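Endo-1,3-beta-glucanase, family GH16 (Zobellia galactanivorans, PDB 4BPZ) probably hydrolyses internal beta-1,3 linkages of glucans such as algal laminarin, the chain here comprising its GH16 catalytic domain. Local coordinates at residues Y32-P36 against H49-R53; L104-T110 against Q148-K153; W193-M198 against Y218-H222. The protein carries 1 engineered substitution. All coordinates share one frame; numbering follows the deposited sequence. Where two conformers were deposited one is given.

Interaction 1: Y32-P36 against H49-R53; sequences YQVIP and HYTNR
The phenol ring of Tyr32 packs against Asn52, whose CB lies over one face, 3.6 Å from the ring centroid and 16° off its normal, a CH-pi contact. With chi1 of Tyr32 at -73°, CG is anti to the carbonyl carbon, which presents the ring face to CB; the Asn52 amide plane beyond is nearly perpendicular (88°) to the ring. Further apolar contacts are Pro36 CG at the edge of the His49 ring, 3.6 Å from CE1, and Val34 CG1 against the Thr51-Asn52 backbone. Val34 CA makes a CH...O contact of 3.5 Å to Tyr50 O.

Polar links across the contact run through water. One water donates to both Val34 O and Tyr50 O; another donates to Val34 O at 2.9 Å and accepts from Tyr50 N. A third joins Tyr32 OH, at 2.8 Å, to Asn52 O, while the same hydroxyl bonds Ser57. Replacing Tyr32 by an alanine would probably leave Asn52 CB without the face it packs on, and Ser57 and the bridging water without the phenol.

The Gln33 amide is bonded to Arg86 and Glu123, both residues of the glycan pocket, so it is a second-shell residue. Segment 32-36 runs on from the last residue of strand 30-32, and 49-53 from the end of strand 48-50 into a loop; these strands pair antiparallel and parallel, respectively, with strand 82-93 of the GH16 beta-jelly roll.

Interaction 2: L104-T110 against Q148-K153; sequences LPSKKGT and QNGWDK
Lys153 reaches across to Thr110 in a polar contact between two connecting loops of the GH16 jelly roll, where the type II turn Lys107-Thr110, leading into strand 110-118, meets the loop between strands 146-147 and 155-163. The Lys153 chain bends at chi2 (-55°), its CE passing 3.4 Å from Lys107 O, and its ammonium group then sits among oxygens from both loops. NZ bonds Thr110 O and Thr110 OG1, both at 2.9 Å, and Asn149 O of its own loop at 2.8 Å; with a water that also accepts from it, four oxygens surround NZ, and its three N-H groups must be shared among them. It approaches the two carbonyls from above their planes. Thr110 OG1 accepts from NZ and donates to Lys107 O, in the carbonyl plane, so its proton is directed into the turn. This group of oxygens probably stabilises the lysine's positive charge.

The water on NZ also donates to Pro105 O and Gln148 OE1, and a second water bridges the same two oxygens. Beside them Leu104 CD1 rests against the Gln148 amide, 3.4 Å from OE1, while NE2 turns to Ser155 O. Gln148 directly follows Glu147 of the glycan pocket.

The CA atoms of Gly109 and Gly150 are the nearest pair, 4.3 Å apart. Gly109 N gives a weak bond to Gly150 O, Lys108 CA points a C-H at the same oxygen from 3.4 Å, and a CB on Gly150 would fall only 3.0 Å from Gly109 N.

Interaction 3: W193-M198 against Y218-H222; sequences WNASAM and YNAPH
A beta-hairpin meets the loop that joins strand 222-230 through the indole edge of Trp193, the last residue of strand 187-193, just before the hairpin turn. A chi1 of 173° carries the indole away from the backbone N and toward this loop, where NE1 donates to Tyr218 O at 2.8 Å, the acceptor lying in the ring plane and the bond moderately bent at 150°. The far edge of the six-membered ring is directed at the face of His222 in a T-shaped pair, centroids 5.0 Å apart and planes at 69°. Ala220 O lies at the indole edge, 3.6 Å from CH2, and accepts a weak bond from His222 ND1.

The hairpin itself, strands 187-193 and 197-202 of the GH16 jelly roll, is closed by a backbone bond from Asn194 N to Ala197 O. Asn194 OD1 accepts from Ser196 N, an Asx turn, and from Ala197 N, which widens it to an Asx motif. A water donates to Ala195 O and Asn219 OD1; the latter also bonds Tyr95 OH.

In the conformer given, Met198 makes a Met-aromatic contact, SD over one face of the Tyr218 ring and 3.4 Å from CG; a second conformer exists, so this contact may not be constant. Tyr218 OH bonds the backbone O of Ser142, the engineered residue of the glycan pocket.

In the fold
The three contacts follow one another along the chain without touching. Interactions 1 and 2 have centres 21 Å apart and nearest atoms about 9 Å apart; interaction 3 lies on the opposite side of the chain's centre, its centre 28 and 29 Å from theirs. Strand 222-230 relates them: His222 of interaction 3 begins it, Gln33 and Tyr50 of interaction 1 touch Leu225 and Ala229, and Thr110 of interaction 2 packs on Ile228 and Met230. None of the contacts touches the bound glycan directly: the side chains of Gln33 and Tyr50 come to about 7 Å of a sugar and those of Gln148 and Tyr218 to about 9 Å.

Interaction 1: Y32-P36 against H49-R53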
ATOM      1  N   TYR A  32       7.966  -9.194  -4.162  1.00 12.75           N
ATOM      2  CA  TYR A  32       8.624  -8.456  -3.064  1.00 12.80           C
ATOM      3  C   TYR A  32       9.528  -7.387  -3.586  1.00 12.60           C
ATOM      4  O   TYR A  32      10.332  -7.625  -4.502  1.00 13.73           O
ATOM      5  CB  TYR A  32       9.451  -9.375  -2.247  1.00 13.55           C
ATOM      6  CG  TYR A  32       8.686 -10.314  -1.361  1.00 14.72           C
ATOM      7  CD1 TYR A  32       8.247 -11.528  -1.789  1.00 16.93           C
ATOM      8  CD2 TYR A  32       8.353  -9.870  -0.056  1.00 15.94           C
ATOM      9  CE1 TYR A  32       7.562 -12.407  -0.838  1.00 20.88           C
ATOM     10  CE2 TYR A  32       7.666 -10.637   0.807  1.00 17.55           C
ATOM     11  CZ  TYR A  32       7.393 -11.902   0.494  1.00 16.56           C
ATOM     12  OH  TYR A  32       6.713 -12.744   1.391  1.00 23.26           O
ATOM     13  N   GLN A  33       9.491  -6.223  -2.937  1.00 12.19           N
ATOM     14  CA  GLN A  33      10.554  -5.231  -3.120  1.00 11.96           C
ATOM     15  C   GLN A  33      11.484  -5.343  -1.983  1.00 11.91           C
ATOM     16  O   GLN A  33      11.123  -5.305  -0.788  1.00 13.13           O
ATOM     17  CB  GLN A  33       9.929  -3.842  -3.179  1.00 12.46           C
ATOM     18  CG  GLN A  33       9.159  -3.632  -4.459  1.00 13.76           C
ATOM     19  CD  GLN A  33       8.669  -2.180  -4.574  1.00 13.43           C
ATOM     20  OE1 GLN A  33       7.599  -1.785  -4.083  1.00 12.13           O
ATOM     21  NE2 GLN A  33       9.495  -1.320  -5.240  1.00 15.49           N
ATOM     22  N   VAL A  34      12.778  -5.394  -2.302  1.00 12.33           N
ATOM     23  CA  VAL A  34      13.856  -5.451  -1.317  1.00 13.04           C
ATOM     24  C   VAL A  34      14.972  -4.465  -1.579  1.00 12.97           C
ATOM     25  O   VAL A  34      15.722  -4.091  -0.682  1.00 12.87           O
ATOM     26  CB  VAL A  34      14.473  -6.875  -1.117  1.00 13.68           C
ATOM     27  CG1 VAL A  34      13.356  -7.903  -0.887  1.00 14.55           C
ATOM     28  CG2 VAL A  34      15.338  -7.309  -2.301  1.00 15.20           C
ATOM     29  N   ILE A  35      15.125  -4.024  -2.838  1.00 13.68           N
ATOM     30  CA  ILE A  35      16.224  -3.098  -3.213  1.00 14.70           C
ATOM     31  C   ILE A  35      15.782  -1.670  -2.824  1.00 13.57           C
ATOM     32  O   ILE A  35      14.747  -1.199  -3.324  1.00 14.67           O
ATOM     33  CB  ILE A  35      16.499  -3.130  -4.704  1.00 14.78           C
ATOM     34  CG1 ILE A  35      16.987  -4.533  -5.141  1.00 14.98           C
ATOM     35  CG2 ILE A  35      17.552  -2.077  -5.072  1.00 16.61           C
ATOM     36  CD1 ILE A  35      16.866  -4.703  -6.670  1.00 17.12           C
ATOM     37  N   PRO A  36      16.550  -0.948  -1.986  1.00 13.88           N
ATOM     38  CA  PRO A  36      16.116   0.356  -1.633  1.00 15.10           C
ATOM     39  C   PRO A  36      16.272   1.261  -2.848  1.00 15.06           C
ATOM     40  O   PRO A  36      17.283   1.195  -3.604  1.00 16.41           O
ATOM     41  CB  PRO A  36      17.097   0.804  -0.545  1.00 17.44           C
ATOM     42  CG  PRO A  36      17.849  -0.424  -0.132  1.00 19.66           C
ATOM     43  CD  PRO A  36      17.686  -1.453  -1.231  1.00 15.95           C
ATOM     44  N   HIS A  49      14.451  -1.411   6.285  1.00 11.84           N
ATOM     45  CA  HIS A  49      14.621  -2.205   5.069  1.00 12.11           C
ATOM     46  C   HIS A  49      13.428  -3.110   4.883  1.00 11.92           C
ATOM     47  O   HIS A  49      12.798  -3.546   5.830  1.00 12.77           O
ATOM     48  CB  HIS A  49      15.872  -3.072   5.129  1.00 12.54           C
ATOM     49  CG  HIS A  49      17.118  -2.380   4.648  1.00 13.26           C
ATOM     50  ND1 HIS A  49      17.188  -1.755   3.480  1.00 13.91           N
ATOM     51  CD2 HIS A  49      18.372  -2.273   5.237  1.00 13.30           C
ATOM     52  CE1 HIS A  49      18.422  -1.236   3.346  1.00 14.42           C
ATOM     53  NE2 HIS A  49      19.132  -1.578   4.410  1.00 14.92           N
ATOM     54  N   TYR A  50      13.155  -3.383   3.618  1.00 11.47           N
ATOM     55  CA  TYR A  50      12.142  -4.372   3.239  1.00 11.30           C
ATOM     56  C   TYR A  50      12.815  -5.670   2.810  1.00 11.07           C
ATOM     57  O   TYR A  50      13.835  -5.641   2.157  1.00 12.59           O
ATOM     58  CB  TYR A  50      11.249  -3.812   2.125  1.00 11.79           C
ATOM     59  CG  TYR A  50      10.318  -2.718   2.595  1.00 10.96           C
ATOM     60  CD1 TYR A  50       9.403  -2.948   3.626  1.00 10.63           C
ATOM     61  CD2 TYR A  50      10.289  -1.469   1.969  1.00 10.96           C
ATOM     62  CE1 TYR A  50       8.506  -1.979   4.026  1.00 10.82           C
ATOM     63  CE2 TYR A  50       9.400  -0.489   2.361  1.00 11.07           C
ATOM     64  CZ  TYR A  50       8.497  -0.751   3.383  1.00  9.98           C
ATOM     65  OH  TYR A  50       7.577   0.201   3.776  1.00 11.91           O
ATOM     66  N   THR A  51      12.260  -6.805   3.254  1.00 12.05           N
ATOM     67  CA  THR A  51      12.894  -8.123   2.979  1.00 12.23           C
ATOM     68  C   THR A  51      11.803  -9.042   2.519  1.00 11.83           C
ATOM     69  O   THR A  51      10.602  -8.820   2.698  1.00 12.26           O
ATOM     70  CB  THR A  51      13.666  -8.708   4.180  1.00 12.52           C
ATOM     71  OG1 THR A  51      12.821  -9.570   4.957  1.00 12.63           O
ATOM     72  CG2 THR A  51      14.365  -7.664   4.989  1.00 13.67           C
ATOM     73  N   ASN A  52      12.254 -10.199   1.956  1.00 12.54           N
ATOM     74  CA  ASN A  52      11.296 -11.230   1.569  1.00 12.76           C
ATOM     75  C   ASN A  52      11.302 -12.416   2.509  1.00 12.49           C
ATOM     76  O   ASN A  52      10.833 -13.491   2.163  1.00 14.99           O
ATOM     77  CB  ASN A  52      11.452 -11.687   0.103  1.00 14.76           C
ATOM     78  CG  ASN A  52      12.634 -12.578  -0.129  1.00 15.16           C
ATOM     79  OD1 ASN A  52      12.702 -13.270  -1.236  1.00 19.00           O
ATOM     80  ND2 ASN A  52      13.501 -12.686   0.744  1.00 16.19           N
ATOM     81  N   ARG A  53      11.809 -12.224   3.736  1.00 12.77           N
ATOM     82  CA  ARG A  53      11.937 -13.284   4.693  1.00 14.50           C
ATOM     83  C   ARG A  53      10.686 -13.565   5.430  1.00 13.15           C
ATOM     84  O   ARG A  53       9.799 -12.697   5.588  1.00 12.38           O
ATOM     85  CB  ARG A  53      13.048 -12.954   5.711  1.00 14.66           C
ATOM     86  CG  ARG A  53      14.392 -12.581   5.130  1.00 15.49           C
ATOM     87  CD  ARG A  53      15.289 -12.149   6.244  1.00 15.83           C
ATOM     88  NE  ARG A  53      14.704 -10.959   6.862  1.00 15.24           N
ATOM     89  CZ  ARG A  53      14.939 -10.529   8.102  1.00 14.03           C
ATOM     90  NH1 ARG A  53      15.861 -11.071   8.871  1.00 16.06           N
ATOM     91  NH2 ARG A  53      14.216  -9.531   8.606  1.00 14.37           N
TER
HETATM   92  O   HOH W   1       7.937 -14.438   3.312  1.00 29.91           O
HETATM   93  O   HOH W   2       9.516  -6.815   0.907  1.00 12.09           O
HETATM   94  O   HOH W   3      15.153  -2.465   1.655  1.00 12.52           O
HETATM   95  O   HOH W   4      16.568  -5.714   1.652  1.00 14.14           O

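Interaction 2: L104-T110 against Q148-K153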
ATOM      1  N   LEU A 104      -5.073  -3.349  11.424  1.00 12.92           N
ATOM      2  CA  LEU A 104      -3.903  -2.478  11.290  1.00 12.80           C
ATOM      3  C   LEU A 104      -2.950  -2.612  12.478  1.00 12.18           C
ATOM      4  O   LEU A 104      -3.418  -2.938  13.600  1.00 14.36           O
ATOM      5  CB  LEU A 104      -4.326  -1.001  11.069  1.00 12.80           C
ATOM      6  CG  LEU A 104      -5.309  -0.802   9.943  1.00 13.89           C
ATOM      7  CD1 LEU A 104      -5.571   0.677   9.770  1.00 14.99           C
ATOM      8  CD2 LEU A 104      -4.903  -1.430   8.641  1.00 15.14           C
ATOM      9  N   PRO A 105      -1.684  -2.261  12.339  1.00 12.14           N
ATOM     10  CA  PRO A 105      -0.795  -2.242  13.515  1.00 12.86           C
ATOM     11  C   PRO A 105      -1.300  -1.234  14.539  1.00 12.64           C
ATOM     12  O   PRO A 105      -1.744  -0.126  14.199  1.00 14.27           O
ATOM     13  CB  PRO A 105       0.560  -1.818  12.902  1.00 13.84           C
ATOM     14  CG  PRO A 105       0.418  -2.012  11.435  1.00 16.98           C
ATOM     15  CD  PRO A 105      -1.009  -2.021  11.059  1.00 12.32           C
ATOM     16  N   SER A 106      -1.142  -1.571  15.811  1.00 13.90           N
ATOM     17  CA  SER A 106      -1.519  -0.629  16.892  1.00 14.41           C
ATOM     18  C   SER A 106      -0.401   0.238  17.381  1.00 13.40           C
ATOM     19  O   SER A 106      -0.704   1.232  18.068  1.00 14.77           O
ATOM     20  CB  SER A 106      -2.035  -1.453  18.137  1.00 15.76           C
ATOM     21  OG  SER A 106      -1.012  -2.257  18.639  1.00 16.76           O
ATOM     22  N   LYS A 107       0.859  -0.112  17.135  1.00 13.16           N
ATOM     23  CA  LYS A 107       1.939   0.514  17.841  1.00 14.54           C
ATOM     24  C   LYS A 107       2.358   1.812  17.222  1.00 13.86           C
ATOM     25  O   LYS A 107       2.364   2.041  16.001  1.00 13.91           O
ATOM     26  CB  LYS A 107       3.148  -0.409  17.963  1.00 15.14           C
ATOM     27  CG  LYS A 107       2.828  -1.600  18.911  1.00 16.61           C
ATOM     28  CD  LYS A 107       3.982  -2.559  19.071  1.00 17.72           C
ATOM     29  CE  LYS A 107       3.613  -3.701  20.037  1.00 17.77           C
ATOM     30  NZ  LYS A 107       4.754  -4.644  20.172  1.00 19.23           N
ATOM     31  N   LYS A 108       2.838   2.716  18.095  1.00 13.74           N
ATOM     32  CA  LYS A 108       3.375   3.973  17.662  1.00 13.69           C
ATOM     33  C   LYS A 108       4.593   3.780  16.762  1.00 14.11           C
ATOM     34  O   LYS A 108       5.392   2.897  17.043  1.00 15.31           O
ATOM     35  CB  LYS A 108       3.758   4.837  18.916  1.00 17.53           C
ATOM     36  CG  LYS A 108       4.193   6.242  18.604  1.00 18.78           C
ATOM     37  CD  LYS A 108       4.265   7.054  19.930  1.00 23.87           C
ATOM     38  CE  LYS A 108       4.852   8.409  19.547  1.00 31.69           C
ATOM     39  NZ  LYS A 108       4.759   9.482  20.588  1.00 38.39           N
ATOM     40  N   GLY A 109       4.729   4.635  15.755  1.00 13.78           N
ATOM     41  CA  GLY A 109       5.842   4.560  14.836  1.00 14.79           C
ATOM     42  C   GLY A 109       5.575   3.799  13.535  1.00 12.15           C
ATOM     43  O   GLY A 109       6.383   3.897  12.613  1.00 12.85           O
ATOM     44  N   THR A 110       4.507   3.009  13.511  1.00 11.68           N
ATOM     45  CA  THR A 110       4.166   2.206  12.349  1.00 11.53           C
ATOM     46  C   THR A 110       3.331   3.023  11.355  1.00 11.07           C
ATOM     47  O   THR A 110       2.481   3.854  11.720  1.00 12.22           O
ATOM     48  CB  THR A 110       3.387   0.954  12.782  1.00 12.15           C
ATOM     49  OG1 THR A 110       2.144   1.362  13.402  1.00 12.00           O
ATOM     50  CG2 THR A 110       4.137   0.038  13.692  1.00 13.01           C
ATOM     51  N   GLN A 148      -2.267   4.782   7.732  1.00 12.08           N
ATOM     52  CA  GLN A 148      -2.364   5.381   9.058  1.00 11.65           C
ATOM     53  C   GLN A 148      -1.043   5.926   9.424  1.00 11.31           C
ATOM     54  O   GLN A 148      -0.002   5.306   9.118  1.00 12.89           O
ATOM     55  CB  GLN A 148      -2.829   4.380  10.129  1.00 16.06           C
ATOM     56  CG  GLN A 148      -4.279   4.048  10.198  1.00 16.20           C
ATOM     57  CD  GLN A 148      -4.648   3.559  11.565  1.00 15.42           C
ATOM     58  OE1 GLN A 148      -4.060   2.582  12.115  1.00 14.54           O
ATOM     59  NE2 GLN A 148      -5.683   4.125  12.089  1.00 13.79           N
ATOM     60  N   ASN A 149      -1.015   7.100  10.050  1.00 12.32           N
ATOM     61  CA  ASN A 149       0.209   7.590  10.606  1.00 12.29           C
ATOM     62  C   ASN A 149       0.537   6.913  11.934  1.00 12.23           C
ATOM     63  O   ASN A 149      -0.213   6.126  12.443  1.00 12.64           O
ATOM     64  CB  ASN A 149       0.224   9.141  10.669  1.00 13.27           C
ATOM     65  CG  ASN A 149      -0.859   9.709  11.548  1.00 14.12           C
ATOM     66  OD1 ASN A 149      -1.505  10.743  11.154  1.00 16.68           O
ATOM     67  ND2 ASN A 149      -1.116   9.111  12.658  1.00 13.23           N
ATOM     68  N   GLY A 150       1.702   7.225  12.487  1.00 12.41           N
ATOM     69  CA  GLY A 150       2.208   6.529  13.668  1.00 13.43           C
ATOM     70  C   GLY A 150       1.643   7.050  14.957  1.00 13.49           C
ATOM     71  O   GLY A 150       1.677   6.316  15.963  1.00 16.69           O
ATOM     72  N   TRP A 151       1.067   8.256  14.948  1.00 13.49           N
ATOM     73  CA  TRP A 151       0.734   8.926  16.210  1.00 14.62           C
ATOM     74  C   TRP A 151      -0.781   9.018  16.416  1.00 14.85           C
ATOM     75  O   TRP A 151      -1.208   9.455  17.494  1.00 16.46           O
ATOM     76  CB  TRP A 151       1.336  10.309  16.259  1.00 15.66           C
ATOM     77  CG  TRP A 151       0.925  11.171  15.065  1.00 15.67           C
ATOM     78  CD1 TRP A 151      -0.175  11.950  14.925  1.00 17.85           C
ATOM     79  CD2 TRP A 151       1.695  11.336  13.846  1.00 15.02           C
ATOM     80  NE1 TRP A 151      -0.186  12.536  13.670  1.00 17.95           N
ATOM     81  CE2 TRP A 151       0.959  12.221  12.993  1.00 15.83           C
ATOM     82  CE3 TRP A 151       2.905  10.835  13.412  1.00 16.49           C
ATOM     83  CZ2 TRP A 151       1.478  12.646  11.726  1.00 15.96           C
ATOM     84  CZ3 TRP A 151       3.393  11.239  12.184  1.00 16.56           C
ATOM     85  CH2 TRP A 151       2.709  12.127  11.383  1.00 16.57           C
ATOM     86  N   ASP A 152      -1.623   8.646  15.444  1.00 14.74           N
ATOM     87  CA  ASP A 152      -3.069   8.767  15.580  1.00 15.58           C
ATOM     88  C   ASP A 152      -3.694   7.541  14.948  1.00 14.27           C
ATOM     89  O   ASP A 152      -4.040   7.526  13.768  1.00 16.19           O
ATOM     90  CB  ASP A 152      -3.595  10.035  14.959  1.00 17.26           C
ATOM     91  CG  ASP A 152      -5.127  10.138  14.987  1.00 18.76           C
ATOM     92  OD1 ASP A 152      -5.764   9.347  15.715  1.00 19.65           O
ATOM     93  OD2 ASP A 152      -5.664  11.044  14.289  1.00 24.75           O
ATOM     94  N   LYS A 153      -3.874   6.524  15.779  1.00 14.07           N
ATOM     95  CA  LYS A 153      -4.478   5.279  15.275  1.00 14.10           C
ATOM     96  C   LYS A 153      -5.953   5.325  15.283  1.00 14.21           C
ATOM     97  O   LYS A 153      -6.590   4.304  14.919  1.00 15.40           O
ATOM     98  CB  LYS A 153      -3.935   4.051  16.099  1.00 15.03           C
ATOM     99  CG  LYS A 153      -2.398   3.926  16.100  1.00 14.92           C
ATOM    100  CD  LYS A 153      -1.852   3.877  14.624  1.00 13.71           C
ATOM    101  CE  LYS A 153      -0.398   3.388  14.629  1.00 13.07           C
ATOM    102  NZ  LYS A 153       0.074   3.407  13.182  1.00 12.32           N
TER
HETATM  103  O   HOH W   5      -1.596   1.480  12.010  1.00 12.59           O
HETATM  104  O   HOH W   6      -4.335   0.918  14.395  1.00 14.59           O

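Interaction 3: W193-M198 against Y218-H222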
ATOM      1  N   TRP A 193     -12.978   2.658  -8.767  1.00 12.79           N
ATOM      2  CA  TRP A 193     -12.266   3.432  -9.730  1.00 12.01           C
ATOM      3  C   TRP A 193     -12.851   3.199 -11.110  1.00 12.76           C
ATOM      4  O   TRP A 193     -12.901   2.061 -11.590  1.00 13.10           O
ATOM      5  CB  TRP A 193     -10.808   2.984  -9.697  1.00 12.20           C
ATOM      6  CG  TRP A 193      -9.868   3.519 -10.728  1.00 12.23           C
ATOM      7  CD1 TRP A 193      -9.930   4.720 -11.464  1.00 11.71           C
ATOM      8  CD2 TRP A 193      -8.647   2.890 -11.117  1.00 11.80           C
ATOM      9  NE1 TRP A 193      -8.868   4.806 -12.281  1.00 12.00           N
ATOM     10  CE2 TRP A 193      -8.048   3.730 -12.117  1.00 11.96           C
ATOM     11  CE3 TRP A 193      -7.985   1.675 -10.757  1.00 11.50           C
ATOM     12  CZ2 TRP A 193      -6.863   3.358 -12.739  1.00 11.72           C
ATOM     13  CZ3 TRP A 193      -6.806   1.342 -11.383  1.00 12.28           C
ATOM     14  CH2 TRP A 193      -6.259   2.178 -12.394  1.00 12.04           C
ATOM     15  N   ASN A 194     -13.266   4.283 -11.780  1.00 13.67           N
ATOM     16  CA  ASN A 194     -13.702   4.162 -13.195  1.00 13.33           C
ATOM     17  C   ASN A 194     -13.325   5.410 -13.906  1.00 13.22           C
ATOM     18  O   ASN A 194     -12.554   6.259 -13.382  1.00 13.66           O
ATOM     19  CB  ASN A 194     -15.182   3.766 -13.287  1.00 14.58           C
ATOM     20  CG  ASN A 194     -16.087   4.792 -12.649  1.00 15.61           C
ATOM     21  OD1 ASN A 194     -15.730   5.988 -12.530  1.00 16.40           O
ATOM     22  ND2 ASN A 194     -17.313   4.357 -12.262  1.00 20.75           N
ATOM     23  N   ALA A 195     -13.721   5.520 -15.169  1.00 14.23           N
ATOM     24  CA  ALA A 195     -13.338   6.696 -15.981  1.00 13.99           C
ATOM     25  C   ALA A 195     -13.898   7.998 -15.393  1.00 14.77           C
ATOM     26  O   ALA A 195     -13.452   9.086 -15.722  1.00 16.65           O
ATOM     27  CB  ALA A 195     -13.777   6.547 -17.425  1.00 16.08           C
ATOM     28  N   SER A 196     -14.970   7.903 -14.589  1.00 14.78           N
ATOM     29  CA  SER A 196     -15.652   9.074 -13.984  0.50 14.91           C
ATOM     30  C   SER A 196     -14.990   9.561 -12.678  1.00 14.35           C
ATOM     31  O   SER A 196     -14.883  10.753 -12.480  1.00 14.97           O
ATOM     32  CB  SER A 196     -17.132   8.693 -13.747  0.50 16.68           C
ATOM     33  OG  SER A 196     -17.749   8.425 -15.008  0.50 22.13           O
ATOM     34  N   ALA A 197     -14.604   8.607 -11.821  1.00 13.76           N
ATOM     35  CA  ALA A 197     -14.195   9.028 -10.456  1.00 13.82           C
ATOM     36  C   ALA A 197     -13.436   7.928  -9.808  1.00 13.71           C
ATOM     37  O   ALA A 197     -13.512   6.725 -10.166  1.00 13.21           O
ATOM     38  CB  ALA A 197     -15.430   9.351  -9.593  1.00 16.90           C
ATOM     39  N   MET A 198     -12.707   8.322  -8.755  1.00 12.70           N
ATOM     40  CA  MET A 198     -12.100   7.375  -7.792  0.50 12.30           C
ATOM     41  C   MET A 198     -12.655   7.655  -6.424  1.00 12.31           C
ATOM     42  O   MET A 198     -12.584   8.803  -5.958  1.00 14.19           O
ATOM     43  CB  MET A 198     -10.632   7.547  -7.798  0.50 12.41           C
ATOM     44  CG  MET A 198     -10.044   7.083  -9.113  0.50 16.03           C
ATOM     45  SD  MET A 198      -8.541   7.845  -9.554  0.50 18.76           S
ATOM     46  CE  MET A 198      -8.895   9.601  -9.824  0.50 17.52           C
ATOM     47  N   TYR A 218      -4.802   8.261 -14.164  1.00 13.39           N
ATOM     48  CA  TYR A 218      -5.723   7.284 -13.587  1.00 13.24           C
ATOM     49  C   TYR A 218      -6.604   6.646 -14.652  1.00 11.79           C
ATOM     50  O   TYR A 218      -7.740   6.288 -14.429  1.00 12.15           O
ATOM     51  CB  TYR A 218      -6.578   7.891 -12.484  1.00 13.90           C
ATOM     52  CG  TYR A 218      -5.744   8.494 -11.346  1.00 13.04           C
ATOM     53  CD1 TYR A 218      -4.961   7.683 -10.560  1.00 14.60           C
ATOM     54  CD2 TYR A 218      -5.750   9.840 -11.064  1.00 16.49           C
ATOM     55  CE1 TYR A 218      -4.231   8.198  -9.495  1.00 14.40           C
ATOM     56  CE2 TYR A 218      -5.026  10.354 -10.025  1.00 15.88           C
ATOM     57  CZ  TYR A 218      -4.273   9.574  -9.226  1.00 13.54           C
ATOM     58  OH  TYR A 218      -3.599  10.086  -8.133  1.00 13.24           O
ATOM     59  N   ASN A 219      -6.037   6.480 -15.882  1.00 13.25           N
ATOM     60  CA  ASN A 219      -6.762   5.822 -17.008  1.00 12.47           C
ATOM     61  C   ASN A 219      -5.892   4.792 -17.667  1.00 12.26           C
ATOM     62  O   ASN A 219      -6.147   4.387 -18.821  1.00 13.01           O
ATOM     63  CB  ASN A 219      -7.282   6.867 -18.015  1.00 13.03           C
ATOM     64  CG  ASN A 219      -8.266   7.796 -17.304  1.00 12.69           C
ATOM     65  OD1 ASN A 219      -9.403   7.457 -16.977  1.00 13.97           O
ATOM     66  ND2 ASN A 219      -7.722   8.965 -16.998  1.00 16.29           N
ATOM     67  N   ALA A 220      -4.866   4.324 -16.969  1.00 11.92           N
ATOM     68  CA  ALA A 220      -3.930   3.348 -17.447  1.00 11.41           C
ATOM     69  C   ALA A 220      -3.656   2.387 -16.265  1.00 11.49           C
ATOM     70  O   ALA A 220      -4.026   2.685 -15.128  1.00 11.87           O
ATOM     71  CB  ALA A 220      -2.661   4.014 -17.928  1.00 12.93           C
ATOM     72  N   PRO A 221      -2.927   1.304 -16.466  1.00 11.65           N
ATOM     73  CA  PRO A 221      -2.901   0.273 -15.395  1.00 11.99           C
ATOM     74  C   PRO A 221      -2.190   0.730 -14.166  1.00 11.59           C
ATOM     75  O   PRO A 221      -1.153   1.414 -14.261  1.00 11.79           O
ATOM     76  CB  PRO A 221      -2.161  -0.907 -16.044  1.00 13.61           C
ATOM     77  CG  PRO A 221      -2.580  -0.794 -17.557  1.00 12.92           C
ATOM     78  CD  PRO A 221      -2.422   0.748 -17.764  1.00 12.61           C
ATOM     79  N   HIS A 222      -2.690   0.295 -13.032  1.00 10.92           N
ATOM     80  CA  HIS A 222      -1.997   0.436 -11.713  1.00 10.69           C
ATOM     81  C   HIS A 222      -1.834  -0.928 -11.119  1.00 11.06           C
ATOM     82  O   HIS A 222      -2.487  -1.886 -11.482  1.00 13.38           O
ATOM     83  CB  HIS A 222      -2.856   1.312 -10.750  1.00 11.98           C
ATOM     84  CG  HIS A 222      -2.778   2.777 -10.969  1.00 10.84           C
ATOM     85  ND1 HIS A 222      -2.926   3.487 -12.103  1.00 13.38           N
ATOM     86  CD2 HIS A 222      -2.584   3.660  -9.952  1.00 10.07           C
ATOM     87  CE1 HIS A 222      -2.722   4.812 -11.794  1.00 10.39           C
ATOM     88  NE2 HIS A 222      -2.516   4.897 -10.474  1.00 15.76           N
TER
HETATM   89  O   HOH W   7     -11.168   9.674 -17.085  1.00 15.95           O